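Local coordinates for phosphatidylglycerol lysyltransferase C-terminal domain-containing protein (Bacteroides thetaiotaomicron, PDB 2HQY) that is of unknown function but binds coenzyme A and is probably an acyltransferase related to the phosphatidylglycerol lysyltransferases, at residues Y155-I160 against A254-E259. Numbering follows the deposited sequence. Where two conformers were deposited one is given.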
loop_
_atom_site.group_PDB
_atom_site.type_symbol
_atom_site.label_atom_id
_atom_site.label_comp_id
_atom_site.label_asym_id
_atom_site.label_seq_id
_atom_site.Cartn_x
_atom_site.Cartn_y
_atom_site.Cartn_z
ATOM N N TYR A 155 -6.864 -32.748 19.828
ATOM C CA TYR A 155 -6.588 -31.551 19.026
ATOM C C TYR A 155 -5.711 -31.927 17.814
ATOM O O TYR A 155 -5.042 -32.980 17.812
ATOM C CB TYR A 155 -5.951 -30.479 19.917
ATOM C CG TYR A 155 -4.443 -30.621 20.131
ATOM C CD1 TYR A 155 -3.535 -30.056 19.212
ATOM C CD2 TYR A 155 -3.938 -31.292 21.233
ATOM C CE1 TYR A 155 -2.147 -30.171 19.395
ATOM C CE2 TYR A 155 -2.556 -31.404 21.431
ATOM C CZ TYR A 155 -1.681 -30.864 20.508
ATOM O OH TYR A 155 -0.327 -30.969 20.725
ATOM N N GLU A 156 -5.704 -31.080 16.781
ATOM C CA GLU A 156 -4.898 -31.332 15.598
ATOM C C GLU A 156 -4.154 -30.065 15.212
ATOM O O GLU A 156 -4.784 -29.021 14.976
ATOM C CB GLU A 156 -5.758 -31.807 14.416
ATOM C CG GLU A 156 -6.381 -33.233 14.591
ATOM C CD GLU A 156 -7.329 -33.637 13.449
ATOM O OE1 GLU A 156 -7.626 -32.824 12.560
ATOM O OE2 GLU A 156 -7.795 -34.776 13.437
ATOM N N TYR A 157 -2.830 -30.150 15.189
ATOM C CA TYR A 157 -1.997 -29.086 14.646
ATOM C C TYR A 157 -1.615 -29.430 13.204
ATOM O O TYR A 157 -1.185 -30.565 12.901
ATOM C CB TYR A 157 -0.732 -28.932 15.479
ATOM C CG TYR A 157 0.273 -27.957 14.904
ATOM C CD1 TYR A 157 0.211 -26.589 15.217
ATOM C CD2 TYR A 157 1.299 -28.387 14.064
ATOM C CE1 TYR A 157 1.127 -25.686 14.693
ATOM C CE2 TYR A 157 2.217 -27.474 13.522
ATOM C CZ TYR A 157 2.115 -26.126 13.838
ATOM O OH TYR A 157 3.045 -25.250 13.316
ATOM N N THR A 158 -1.774 -28.461 12.318
ATOM C CA THR A 158 -1.398 -28.617 10.921
ATOM C C THR A 158 -0.548 -27.432 10.463
ATOM O O THR A 158 -0.786 -26.291 10.926
ATOM C CB THR A 158 -2.639 -28.691 9.998
ATOM O OG1 THR A 158 -3.557 -27.643 10.341
ATOM C CG2 THR A 158 -3.337 -30.054 10.091
ATOM N N PRO A 159 0.409 -27.676 9.534
ATOM C CA PRO A 159 1.095 -26.564 8.899
ATOM C C PRO A 159 0.102 -25.767 8.050
ATOM O O PRO A 159 -0.935 -26.306 7.619
ATOM C CB PRO A 159 2.131 -27.246 7.989
ATOM C CG PRO A 159 2.248 -28.649 8.520
ATOM C CD PRO A 159 0.907 -28.985 9.038
ATOM N N ILE A 160 0.393 -24.498 7.835
ATOM C CA ILE A 160 -0.388 -23.727 6.876
ATOM C C ILE A 160 -0.014 -24.193 5.463
ATOM O O ILE A 160 1.163 -24.200 5.089
ATOM C CB ILE A 160 -0.205 -22.189 7.015
ATOM C CG1 ILE A 160 -0.797 -21.693 8.356
ATOM C CG2 ILE A 160 -0.905 -21.480 5.853
ATOM C CD1 ILE A 160 -0.556 -20.204 8.649
ATOM N N ALA A 254 6.901 -23.584 17.422
ATOM C CA ALA A 254 8.325 -23.439 17.821
ATOM C C ALA A 254 9.080 -24.721 17.432
ATOM O O ALA A 254 10.212 -24.680 16.935
ATOM C CB ALA A 254 8.450 -23.138 19.329
ATOM N N ASN A 255 8.413 -25.853 17.612
ATOM C CA ASN A 255 9.006 -27.139 17.251
ATOM C C ASN A 255 9.211 -27.388 15.761
ATOM O O ASN A 255 9.987 -28.288 15.368
ATOM C CB ASN A 255 8.252 -28.272 17.946
ATOM C CG ASN A 255 8.744 -28.456 19.379
ATOM O OD1 ASN A 255 9.822 -29.037 19.617
ATOM N ND2 ASN A 255 7.990 -27.936 20.330
ATOM N N ARG A 256 8.511 -26.608 14.941
ATOM C CA ARG A 256 8.635 -26.678 13.474
ATOM C C ARG A 256 9.699 -25.710 12.925
ATOM O O ARG A 256 10.160 -25.853 11.789
ATOM C CB ARG A 256 7.281 -26.393 12.819
ATOM C CG ARG A 256 6.152 -27.356 13.234
ATOM C CD ARG A 256 6.505 -28.838 12.956
ATOM N NE ARG A 256 5.331 -29.682 13.207
ATOM C CZ ARG A 256 4.517 -30.203 12.289
ATOM N NH1 ARG A 256 4.754 -30.058 10.981
ATOM N NH2 ARG A 256 3.480 -30.931 12.712
ATOM N N ILE A 257 10.090 -24.727 13.724
ATOM C CA ILE A 257 11.123 -23.787 13.305
ATOM C C ILE A 257 12.474 -24.525 13.258
ATOM O O ILE A 257 12.847 -25.189 14.242
ATOM C CB ILE A 257 11.187 -22.570 14.284
ATOM C CG1 ILE A 257 9.922 -21.703 14.138
ATOM C CG2 ILE A 257 12.499 -21.772 14.059
ATOM C CD1 ILE A 257 9.749 -20.632 15.256
ATOM N N PRO A 258 13.170 -24.470 12.106
ATOM C CA PRO A 258 14.446 -25.175 11.928
ATOM C C PRO A 258 15.482 -24.828 13.011
ATOM O O PRO A 258 15.531 -23.691 13.472
ATOM C CB PRO A 258 14.899 -24.699 10.550
ATOM C CG PRO A 258 13.608 -24.433 9.816
ATOM C CD PRO A 258 12.763 -23.772 10.870
ATOM N N GLU A 259 16.305 -25.802 13.397
ATOM C CA GLU A 259 17.220 -25.655 14.543
ATOM C C GLU A 259 18.294 -24.583 14.377
ATOM O O GLU A 259 18.785 -24.067 15.373
ATOM C CB GLU A 259 17.856 -27.002 14.970
ATOM C CG GLU A 259 16.902 -27.873 15.811
ATOM C CD GLU A 259 17.599 -28.904 16.711
ATOM O OE1 GLU A 259 17.057 -29.163 17.818
ATOM O OE2 GLU A 259 18.666 -29.465 16.328
#
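Tyr157 points at Arg256, with Pro159 beside it, across a gap too wide for backbone contact: where strand 156-159 and segment 254-259 come nearest, the CA atoms of Pro159 and Arg256 are still 8.8 Å apart. Side chains bridge it. Tyr157 reaches over with CG anti to its backbone N (chi1 173°), and Arg256, bent at chi2 (-57°), runs back past the ring in the opposite direction. Arg256 NH2 arrives at the edge of the Tyr157 ring, close to the ring plane, 3.6 Å from Tyr157 CD2. Tyr157 CE2 sits over one face of the guanidinium, offset toward its rim and 3.8 Å from Arg256 CZ. The CD2-CE2 edge of the ring thus meets that face with the planes 63° apart, so the two do not stack in parallel. Nearer the backbone, Arg256 CG lies 3.8 Å from Tyr157 OH. Pro159 adds a small flank, its CG 3.8 Å from Arg256 NH1. No hydrogen bond crosses; the contact is van der Waals packing at the surface. Tyr157 also packs on Glu252 and Phe253, so the contact ties strand 156-159, which pairs antiparallel with strand 207-213, to helix 245-256, whose Tyr246 binds CoA.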